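Local coordinates for protein glutaredoxin-2 (Vaccinia virus, PDB 2G2Q) that transfers disulfide bonds to viral membrane proteins in the poxvirus cytoplasmic oxidation pathway and is needed for virion morphogenesis and replication, at residues M1-K10 with S67-P78; F85-D93 with N103-I111. One frame throughout, in Å; residues are numbered along the deposited sequence.

Interaction 1: residues M1-K10 with S67-P78; sequences MKNVLIIFGK and SNYIVSIFKYNP. With SO4 (sulfate ion), chain D.
V4 and Y76, I6 and F74, and F8 and S72 form the hydrogen-bonded pairs that join two antiparallel neighbours, strands 3-9 and 71-77, at the centre of the thioredoxin-fold sheet. Each pair is closed by two backbone bonds; Y76 N reaches V4 O at 2.6 Å and I6 N reaches F74 O at 2.8 Å. The intervening L5-K75 and I7-I73 pairs add CA-H...O contacts.

Side chains sort by face. On the face carrying I6, F8 and F74, CD1 of I6 lies alongside CB of Y76 at 3.6 Å, while the rings of F8 and F74 meet obliquely, CE2 of F8 lying 3.8 Å from CD1 of F74, with their planes 75° apart. F85 then meets the F74 ring edge-to-face. On the other face, CG1 of I7 runs beside CG1 of I73; V23 of helix 14-24 packs on L5 and I7, and V19 on V71.

At the N-terminal end of strand 3-9, N3 and K75 converge on a sulfate, probably from the crystallisation liquor. ND2 of N3 donates to its O4. The K75 chain leaves the backbone extended and then bends at chi3 (72°), which brings NZ to sulfate O2 at 3.0 Å; Y30 and Y116 complete the grip. K75 NZ also donates to the carbonyls of I111 and A114, so the ammonium is held by protein carbonyls as well as by the sulfate.

Past the far end of the strand, K10 ties the two segments together. A water accepts from K10 N and donates to the carbonyls of S67 and I70. NZ of K10 donates to OG of S67 at 3.1 Å, a hydroxyl also hydrogen-bonded to the carbonyl of A64, and to OD1 of N68 at 2.7 Å, standing 40° above the plane of that amide carbonyl.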
loop_
_atom_site.group_PDB
_atom_site.type_symbol
_atom_site.label_atom_id
_atom_site.label_comp_id
_atom_site.label_asym_id
_atom_site.label_seq_id
_atom_site.Cartn_x
_atom_site.Cartn_y
_atom_site.Cartn_z
HETATM N N MSE A 1 -13.532 -8.375 18.215
HETATM C CA MSE A 1 -12.067 -8.422 17.916
HETATM C C MSE A 1 -11.763 -7.514 16.734
HETATM O O MSE A 1 -12.538 -7.458 15.785
HETATM C CB MSE A 1 -11.646 -9.852 17.591
HETATM C CG MSE A 1 -10.169 -10.057 17.321
HETATM SE SE MSE A 1 -9.812 -11.964 17.032
HETATM C CE MSE A 1 -10.185 -12.676 18.864
ATOM N N LYS A 2 -10.641 -6.804 16.791
ATOM C CA LYS A 2 -10.307 -5.857 15.737
ATOM C C LYS A 2 -9.956 -6.586 14.454
ATOM O O LYS A 2 -9.420 -7.690 14.467
ATOM C CB LYS A 2 -9.188 -4.905 16.167
ATOM C CG LYS A 2 -9.671 -3.725 17.003
ATOM C CD LYS A 2 -8.780 -3.509 18.207
ATOM C CE LYS A 2 -7.797 -2.362 18.024
ATOM N NZ LYS A 2 -8.031 -1.276 19.032
ATOM N N ASN A 3 -10.307 -5.984 13.336
ATOM C CA ASN A 3 -9.843 -6.491 12.078
ATOM C C ASN A 3 -8.427 -5.963 11.848
ATOM O O ASN A 3 -7.999 -5.005 12.495
ATOM C CB ASN A 3 -10.826 -6.125 10.959
ATOM C CG ASN A 3 -12.184 -6.812 11.131
ATOM O OD1 ASN A 3 -12.257 -8.014 11.395
ATOM N ND2 ASN A 3 -13.268 -6.046 10.975
ATOM N N VAL A 4 -7.698 -6.604 10.944
ATOM C CA VAL A 4 -6.304 -6.280 10.700
ATOM C C VAL A 4 -6.130 -5.629 9.321
ATOM O O VAL A 4 -6.588 -6.166 8.308
ATOM C CB VAL A 4 -5.446 -7.557 10.795
ATOM C CG1 VAL A 4 -3.984 -7.217 10.885
ATOM C CG2 VAL A 4 -5.860 -8.380 12.017
ATOM N N LEU A 5 -5.497 -4.458 9.293
ATOM C CA LEU A 5 -4.988 -3.885 8.053
ATOM C C LEU A 5 -3.562 -4.385 7.820
ATOM O O LEU A 5 -2.732 -4.345 8.731
ATOM C CB LEU A 5 -5.022 -2.351 8.078
ATOM C CG LEU A 5 -6.420 -1.734 8.298
ATOM C CD1 LEU A 5 -6.403 -0.185 8.478
ATOM C CD2 LEU A 5 -7.413 -2.175 7.216
ATOM N N ILE A 6 -3.305 -4.876 6.606
ATOM C CA ILE A 6 -1.983 -5.335 6.210
ATOM C C ILE A 6 -1.476 -4.414 5.127
ATOM O O ILE A 6 -2.051 -4.334 4.032
ATOM C CB ILE A 6 -1.979 -6.809 5.705
ATOM C CG1 ILE A 6 -2.442 -7.770 6.805
ATOM C CG2 ILE A 6 -0.605 -7.238 5.279
ATOM C CD1 ILE A 6 -3.829 -8.233 6.603
ATOM N N ILE A 7 -0.405 -3.703 5.454
ATOM C CA ILE A 7 0.220 -2.753 4.549
ATOM C C ILE A 7 1.533 -3.285 3.943
ATOM O O ILE A 7 2.471 -3.600 4.663
ATOM C CB ILE A 7 0.489 -1.439 5.288
ATOM C CG1 ILE A 7 -0.839 -0.891 5.842
ATOM C CG2 ILE A 7 1.183 -0.421 4.357
ATOM C CD1 ILE A 7 -0.681 0.149 6.942
ATOM N N PHE A 8 1.562 -3.379 2.615
ATOM C CA PHE A 8 2.746 -3.739 1.853
ATOM C C PHE A 8 3.389 -2.501 1.270
ATOM O O PHE A 8 2.707 -1.641 0.727
ATOM C CB PHE A 8 2.360 -4.644 0.671
ATOM C CG PHE A 8 2.017 -6.067 1.059
ATOM C CD1 PHE A 8 2.920 -7.102 0.820
ATOM C CD2 PHE A 8 0.788 -6.373 1.647
ATOM C CE1 PHE A 8 2.598 -8.422 1.175
ATOM C CE2 PHE A 8 0.476 -7.673 2.003
ATOM C CZ PHE A 8 1.372 -8.699 1.775
ATOM N N GLY A 9 4.715 -2.431 1.356
ATOM C CA GLY A 9 5.509 -1.404 0.675
ATOM C C GLY A 9 6.990 -1.606 0.969
ATOM O O GLY A 9 7.340 -2.451 1.773
ATOM N N LYS A 10 7.859 -0.844 0.307
ATOM C CA LYS A 10 9.278 -0.806 0.678
ATOM C C LYS A 10 9.470 -0.171 2.043
ATOM O O LYS A 10 8.826 0.838 2.360
ATOM C CB LYS A 10 10.093 -0.022 -0.334
ATOM C CG LYS A 10 10.732 -0.888 -1.395
ATOM C CD LYS A 10 11.307 -0.049 -2.524
ATOM C CE LYS A 10 12.501 0.730 -2.074
ATOM N NZ LYS A 10 13.123 1.371 -3.246
ATOM N N SER A 67 9.413 1.520 -7.622
ATOM C CA SER A 67 9.313 0.640 -6.452
ATOM C C SER A 67 9.010 1.431 -5.181
ATOM O O SER A 67 8.403 0.922 -4.253
ATOM C CB SER A 67 10.588 -0.188 -6.257
ATOM O OG SER A 67 11.679 0.635 -5.884
ATOM N N ASN A 68 9.448 2.681 -5.154
ATOM C CA ASN A 68 9.205 3.575 -4.021
ATOM C C ASN A 68 7.766 3.963 -3.860
ATOM O O ASN A 68 7.412 4.513 -2.830
ATOM C CB ASN A 68 10.040 4.851 -4.162
ATOM C CG ASN A 68 11.515 4.568 -4.112
ATOM O OD1 ASN A 68 11.982 3.818 -3.263
ATOM N ND2 ASN A 68 12.252 5.142 -5.033
ATOM N N TYR A 69 6.947 3.679 -4.872
ATOM C CA TYR A 69 5.542 4.086 -4.873
ATOM C C TYR A 69 4.587 2.909 -4.889
ATOM O O TYR A 69 3.438 3.073 -5.258
ATOM C CB TYR A 69 5.243 5.000 -6.091
ATOM C CG TYR A 69 6.038 6.255 -6.069
ATOM C CD1 TYR A 69 5.574 7.389 -5.419
ATOM C CD2 TYR A 69 7.294 6.303 -6.657
ATOM C CE1 TYR A 69 6.354 8.571 -5.382
ATOM C CE2 TYR A 69 8.065 7.464 -6.626
ATOM C CZ TYR A 69 7.589 8.584 -5.979
ATOM O OH TYR A 69 8.374 9.720 -5.968
ATOM N N ILE A 70 5.095 1.717 -4.582
ATOM C CA ILE A 70 4.272 0.542 -4.373
ATOM C C ILE A 70 3.712 0.648 -2.961
ATOM O O ILE A 70 4.469 0.705 -1.978
ATOM C CB ILE A 70 5.105 -0.778 -4.411
ATOM C CG1 ILE A 70 5.953 -0.921 -5.681
ATOM C CG2 ILE A 70 4.215 -2.011 -4.156
ATOM C CD1 ILE A 70 5.264 -0.585 -6.959
ATOM N N VAL A 71 2.396 0.702 -2.846
ATOM C CA VAL A 71 1.771 0.506 -1.538
ATOM C C VAL A 71 0.404 -0.128 -1.700
ATOM O O VAL A 71 -0.416 0.323 -2.501
ATOM C CB VAL A 71 1.760 1.809 -0.661
ATOM C CG1 VAL A 71 1.094 2.993 -1.402
ATOM C CG2 VAL A 71 1.144 1.547 0.728
ATOM N N SER A 72 0.187 -1.206 -0.966
ATOM C CA SER A 72 -1.082 -1.885 -0.981
ATOM C C SER A 72 -1.556 -2.178 0.432
ATOM O O SER A 72 -0.765 -2.558 1.308
ATOM C CB SER A 72 -0.974 -3.184 -1.783
ATOM O OG SER A 72 -0.467 -2.925 -3.079
ATOM N N ILE A 73 -2.859 -2.019 0.630
ATOM C CA ILE A 73 -3.519 -2.282 1.895
ATOM C C ILE A 73 -4.606 -3.373 1.751
ATOM O O ILE A 73 -5.473 -3.312 0.879
ATOM C CB ILE A 73 -4.110 -0.991 2.486
ATOM C CG1 ILE A 73 -3.013 0.073 2.651
ATOM C CG2 ILE A 73 -4.803 -1.268 3.818
ATOM C CD1 ILE A 73 -3.540 1.459 3.055
ATOM N N PHE A 74 -4.528 -4.364 2.626
ATOM C CA PHE A 74 -5.536 -5.391 2.734
ATOM C C PHE A 74 -6.188 -5.316 4.108
ATOM O O PHE A 74 -5.612 -4.807 5.082
ATOM C CB PHE A 74 -4.924 -6.783 2.552
ATOM C CG PHE A 74 -4.327 -7.005 1.208
ATOM C CD1 PHE A 74 -3.017 -6.613 0.937
ATOM C CD2 PHE A 74 -5.061 -7.597 0.211
ATOM C CE1 PHE A 74 -2.462 -6.801 -0.318
ATOM C CE2 PHE A 74 -4.508 -7.805 -1.036
ATOM C CZ PHE A 74 -3.208 -7.397 -1.308
ATOM N N LYS A 75 -7.397 -5.843 4.175
ATOM C CA LYS A 75 -8.173 -5.822 5.393
ATOM C C LYS A 75 -8.484 -7.283 5.674
ATOM O O LYS A 75 -9.139 -7.951 4.871
ATOM C CB LYS A 75 -9.432 -4.958 5.198
ATOM C CG LYS A 75 -10.304 -4.823 6.435
ATOM C CD LYS A 75 -11.437 -3.800 6.261
ATOM C CE LYS A 75 -12.551 -4.294 5.335
ATOM N NZ LYS A 75 -13.594 -3.235 5.141
ATOM N N TYR A 76 -7.964 -7.792 6.788
ATOM C CA TYR A 76 -8.193 -9.179 7.183
ATOM C C TYR A 76 -9.102 -9.267 8.409
ATOM O O TYR A 76 -8.875 -8.584 9.426
ATOM C CB TYR A 76 -6.864 -9.910 7.473
ATOM C CG TYR A 76 -7.068 -11.368 7.814
ATOM C CD1 TYR A 76 -7.656 -12.238 6.892
ATOM C CD2 TYR A 76 -6.703 -11.881 9.061
ATOM C CE1 TYR A 76 -7.844 -13.576 7.177
ATOM C CE2 TYR A 76 -6.896 -13.236 9.365
ATOM C CZ TYR A 76 -7.479 -14.073 8.414
ATOM O OH TYR A 76 -7.708 -15.423 8.689
ATOM N N ASN A 77 -10.110 -10.129 8.320
ATOM C CA ASN A 77 -10.980 -10.396 9.461
ATOM C C ASN A 77 -10.656 -11.732 10.097
ATOM O O ASN A 77 -11.066 -12.773 9.586
ATOM C CB ASN A 77 -12.474 -10.315 9.069
ATOM C CG ASN A 77 -13.410 -10.467 10.269
ATOM O OD1 ASN A 77 -13.246 -11.357 11.119
ATOM N ND2 ASN A 77 -14.384 -9.594 10.346
ATOM N N PRO A 78 -9.989 -11.706 11.264
ATOM C CA PRO A 78 -9.455 -12.919 11.920
ATOM C C PRO A 78 -10.542 -13.880 12.441
ATOM O O PRO A 78 -10.288 -15.081 12.660
ATOM C CB PRO A 78 -8.667 -12.356 13.106
ATOM C CG PRO A 78 -8.521 -10.889 12.839
ATOM C CD PRO A 78 -9.746 -10.497 12.074
HETATM S S SO4 D . -14.447 -3.361 8.851
HETATM O O1 SO4 D . -14.581 -4.587 8.077
HETATM O O2 SO4 D . -13.808 -2.326 8.041
HETATM O O3 SO4 D . -15.791 -2.924 9.233
HETATM O O4 SO4 D . -13.652 -3.619 10.052
HETATM O O HOH W 1 6.958 0.757 -1.717
#

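Interaction 2: residues F85-D93 with N103-I111; sequences FVDINKSLD and NLEILKSEI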
loop_
_atom_site.group_PDB
_atom_site.type_symbol
_atom_site.label_atom_id
_atom_site.label_comp_id
_atom_site.label_asym_id
_atom_site.label_seq_id
_atom_site.Cartn_x
_atom_site.Cartn_y
_atom_site.Cartn_z
ATOM N N PHE A 85 -9.701 -6.391 -0.336
ATOM C CA PHE A 85 -8.793 -5.535 -1.088
ATOM C C PHE A 85 -9.164 -4.071 -0.975
ATOM O O PHE A 85 -10.143 -3.660 -1.549
ATOM C CB PHE A 85 -8.916 -5.868 -2.563
ATOM C CG PHE A 85 -7.750 -6.583 -3.118
ATOM C CD1 PHE A 85 -6.670 -5.871 -3.635
ATOM C CD2 PHE A 85 -7.723 -7.975 -3.138
ATOM C CE1 PHE A 85 -5.551 -6.549 -4.169
ATOM C CE2 PHE A 85 -6.626 -8.677 -3.660
ATOM C CZ PHE A 85 -5.536 -7.966 -4.179
ATOM N N VAL A 86 -8.374 -3.261 -0.286
ATOM C CA VAL A 86 -8.700 -1.834 -0.222
ATOM C C VAL A 86 -8.303 -1.061 -1.499
ATOM O O VAL A 86 -7.177 -1.193 -2.002
ATOM C CB VAL A 86 -8.109 -1.175 1.039
ATOM C CG1 VAL A 86 -8.618 0.236 1.193
ATOM C CG2 VAL A 86 -8.462 -1.997 2.287
ATOM N N ASP A 87 -9.247 -0.264 -2.016
ATOM C CA ASP A 87 -9.017 0.600 -3.179
ATOM C C ASP A 87 -8.589 2.023 -2.768
ATOM O O ASP A 87 -9.412 2.946 -2.659
ATOM C CB ASP A 87 -10.243 0.620 -4.087
ATOM C CG ASP A 87 -9.985 1.322 -5.404
ATOM O OD1 ASP A 87 -10.904 1.379 -6.255
ATOM O OD2 ASP A 87 -8.863 1.834 -5.596
ATOM N N ILE A 88 -7.279 2.190 -2.602
ATOM C CA ILE A 88 -6.698 3.387 -1.980
ATOM C C ILE A 88 -6.293 4.544 -2.906
ATOM O O ILE A 88 -5.956 5.626 -2.423
ATOM C CB ILE A 88 -5.456 3.009 -1.180
ATOM C CG1 ILE A 88 -4.373 2.471 -2.130
ATOM C CG2 ILE A 88 -5.839 2.035 -0.079
ATOM C CD1 ILE A 88 -3.085 2.122 -1.461
ATOM N N ASN A 89 -6.327 4.319 -4.216
ATOM C CA ASN A 89 -5.821 5.298 -5.174
ATOM C C ASN A 89 -6.393 6.708 -5.023
ATOM O O ASN A 89 -5.634 7.687 -5.039
ATOM C CB ASN A 89 -6.007 4.797 -6.603
ATOM C CG ASN A 89 -5.109 3.621 -6.925
ATOM O OD1 ASN A 89 -5.058 2.635 -6.184
ATOM N ND2 ASN A 89 -4.393 3.713 -8.045
ATOM N N LYS A 90 -7.719 6.802 -4.861
ATOM C CA LYS A 90 -8.417 8.095 -4.747
ATOM C C LYS A 90 -8.006 8.938 -3.525
ATOM O O LYS A 90 -8.188 10.150 -3.521
ATOM C CB LYS A 90 -9.936 7.889 -4.743
ATOM C CG LYS A 90 -10.571 7.670 -6.117
ATOM C CD LYS A 90 -12.005 7.157 -5.948
ATOM C CE LYS A 90 -12.555 6.487 -7.215
ATOM N NZ LYS A 90 -13.094 7.496 -8.177
ATOM N N SER A 91 -7.458 8.287 -2.498
ATOM C CA SER A 91 -6.952 8.974 -1.314
ATOM C C SER A 91 -5.489 9.403 -1.476
ATOM O O SER A 91 -4.937 10.085 -0.610
ATOM C CB SER A 91 -7.087 8.077 -0.085
ATOM O OG SER A 91 -6.165 7.007 -0.142
ATOM N N LEU A 92 -4.869 8.995 -2.583
ATOM C CA LEU A 92 -3.457 9.268 -2.824
ATOM C C LEU A 92 -3.225 10.347 -3.870
ATOM O O LEU A 92 -3.917 10.397 -4.878
ATOM C CB LEU A 92 -2.728 7.986 -3.244
ATOM C CG LEU A 92 -2.006 7.157 -2.178
ATOM C CD1 LEU A 92 -2.556 7.370 -0.776
ATOM C CD2 LEU A 92 -2.044 5.680 -2.565
ATOM N N ASP A 93 -2.243 11.209 -3.613
ATOM C CA ASP A 93 -1.748 12.146 -4.614
ATOM C C ASP A 93 -0.217 12.203 -4.563
ATOM O O ASP A 93 0.354 12.990 -3.800
ATOM C CB ASP A 93 -2.350 13.538 -4.416
ATOM C CG ASP A 93 -1.862 14.544 -5.458
ATOM O OD1 ASP A 93 -0.965 14.201 -6.269
ATOM O OD2 ASP A 93 -2.379 15.686 -5.476
ATOM N N ASN A 103 -4.934 11.562 2.152
ATOM C CA ASN A 103 -6.124 12.174 2.684
ATOM C C ASN A 103 -6.831 11.125 3.540
ATOM O O ASN A 103 -7.385 10.154 3.021
ATOM C CB ASN A 103 -7.000 12.648 1.537
ATOM C CG ASN A 103 -8.240 13.338 2.007
ATOM O OD1 ASN A 103 -8.901 12.886 2.941
ATOM N ND2 ASN A 103 -8.579 14.440 1.356
ATOM N N LEU A 104 -6.773 11.315 4.853
ATOM C CA LEU A 104 -7.205 10.317 5.817
ATOM C C LEU A 104 -8.693 9.991 5.654
ATOM O O LEU A 104 -9.100 8.823 5.663
ATOM C CB LEU A 104 -6.945 10.840 7.228
ATOM C CG LEU A 104 -6.607 9.938 8.418
ATOM C CD1 LEU A 104 -7.112 10.612 9.699
ATOM C CD2 LEU A 104 -7.148 8.506 8.291
ATOM N N GLU A 105 -9.501 11.026 5.486
ATOM C CA GLU A 105 -10.944 10.843 5.438
ATOM C C GLU A 105 -11.383 9.972 4.252
ATOM O O GLU A 105 -12.324 9.187 4.373
ATOM C CB GLU A 105 -11.664 12.201 5.464
ATOM C CG GLU A 105 -11.263 13.109 6.661
ATOM C CD GLU A 105 -11.721 12.578 8.032
ATOM O OE1 GLU A 105 -11.496 11.380 8.347
ATOM O OE2 GLU A 105 -12.303 13.373 8.805
ATOM N N ILE A 106 -10.686 10.089 3.121
ATOM C CA ILE A 106 -10.980 9.235 1.967
ATOM C C ILE A 106 -10.424 7.831 2.196
ATOM O O ILE A 106 -11.066 6.834 1.846
ATOM C CB ILE A 106 -10.457 9.836 0.633
ATOM C CG1 ILE A 106 -11.135 11.186 0.353
ATOM C CG2 ILE A 106 -10.695 8.875 -0.535
ATOM C CD1 ILE A 106 -10.486 11.985 -0.790
ATOM N N LEU A 107 -9.245 7.760 2.805
ATOM C CA LEU A 107 -8.631 6.481 3.111
ATOM C C LEU A 107 -9.495 5.695 4.108
ATOM O O LEU A 107 -9.732 4.504 3.915
ATOM C CB LEU A 107 -7.196 6.660 3.622
ATOM C CG LEU A 107 -6.441 5.366 3.921
ATOM C CD1 LEU A 107 -6.313 4.453 2.684
ATOM C CD2 LEU A 107 -5.081 5.658 4.502
ATOM N N LYS A 108 -9.980 6.371 5.151
ATOM C CA LYS A 108 -10.877 5.740 6.105
ATOM C C LYS A 108 -12.100 5.131 5.403
ATOM O O LYS A 108 -12.403 3.944 5.603
ATOM C CB LYS A 108 -11.306 6.705 7.215
ATOM C CG LYS A 108 -12.021 5.978 8.360
ATOM C CD LYS A 108 -12.477 6.888 9.515
ATOM C CE LYS A 108 -12.965 6.015 10.695
ATOM N NZ LYS A 108 -13.231 6.762 11.971
ATOM N N SER A 109 -12.782 5.939 4.585
ATOM C CA SER A 109 -13.932 5.479 3.798
ATOM C C SER A 109 -13.601 4.240 2.977
ATOM O O SER A 109 -14.348 3.260 3.019
ATOM C CB SER A 109 -14.435 6.559 2.832
ATOM O OG SER A 109 -14.740 7.768 3.490
ATOM N N GLU A 110 -12.501 4.299 2.220
ATOM C CA GLU A 110 -12.127 3.218 1.315
ATOM C C GLU A 110 -11.844 1.920 2.078
ATOM O O GLU A 110 -12.195 0.821 1.614
ATOM C CB GLU A 110 -10.923 3.619 0.454
ATOM C CG GLU A 110 -11.204 4.830 -0.467
ATOM C CD GLU A 110 -9.957 5.335 -1.209
ATOM O OE1 GLU A 110 -10.064 5.640 -2.418
ATOM O OE2 GLU A 110 -8.868 5.427 -0.593
ATOM N N ILE A 111 -11.206 2.053 3.242
ATOM C CA ILE A 111 -10.912 0.908 4.097
ATOM C C ILE A 111 -12.218 0.335 4.661
ATOM O O ILE A 111 -12.382 -0.874 4.786
ATOM C CB ILE A 111 -9.984 1.301 5.272
ATOM C CG1 ILE A 111 -8.567 1.544 4.777
ATOM C CG2 ILE A 111 -9.990 0.222 6.372
ATOM C CD1 ILE A 111 -7.712 2.252 5.826
HETATM O O HOH W 2 -12.135 -0.057 -1.018
#
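S91 packs closely against the first turns of helix 104-113. Its CB lies 3.7 Å from CG2 of I106 and 3.6 Å from the backbone N of L107. The hydroxyl is turned back on its own turn: with OG set between the backbone N and the carbonyl carbon (chi1 71°), it donates to I88 O at 2.7 Å, in the carbonyl plane and on a lone pair. The same oxygen takes S91 N, so two bonds hold the short 3-10 turn 89-91 closed. S91 O in turn accepts from N103 N at 3.1 Å, just where N103 caps the helix through a weak bond from I106 N to its OD1.

Deeper in, methyls do the work. CG2 of I88 and CD1 of L107 lie side by side at 3.7 Å, both backed by I73 of the sheet, and CG1 of V86 meets CG1 of I111 at 3.8 Å.

The outer side is looser. D87 and K90 are exposed there, and a water accepts from D87 N and donates to E110 O. E110, extended beyond CG, reaches across to lay OE1 against K90 CB and OE2 beside S91, although the exact placing of its carboxylate is doubtful.

The whole arrangement is the beta-beta-alpha half of a thioredoxin fold, in which the helix after the hairpin 71-77/82-85 packs back on the sheet.

Along the chain the two interactions come in series: 1-10 with 67-78 is complete before 85-93 with 103-111 opens, and their centres lie 12 Å apart. Strand 71-77 is the common element. One edge pairs with strand 3-9 in interaction 1; the other faces strand 82-85, and its I73 carbonyl takes the backbone N of V86, where interaction 2 begins. The I73 side chain lies under interaction 2, placing helix 104-113 on the same face of the sheet as helix 14-24. Sheet core and C-terminal cover thus form one thioredoxin-fold unit, which carries C13 and C16 just beyond strand 3-9, the pair whose disulfide is redox-active in the protein but not formed here.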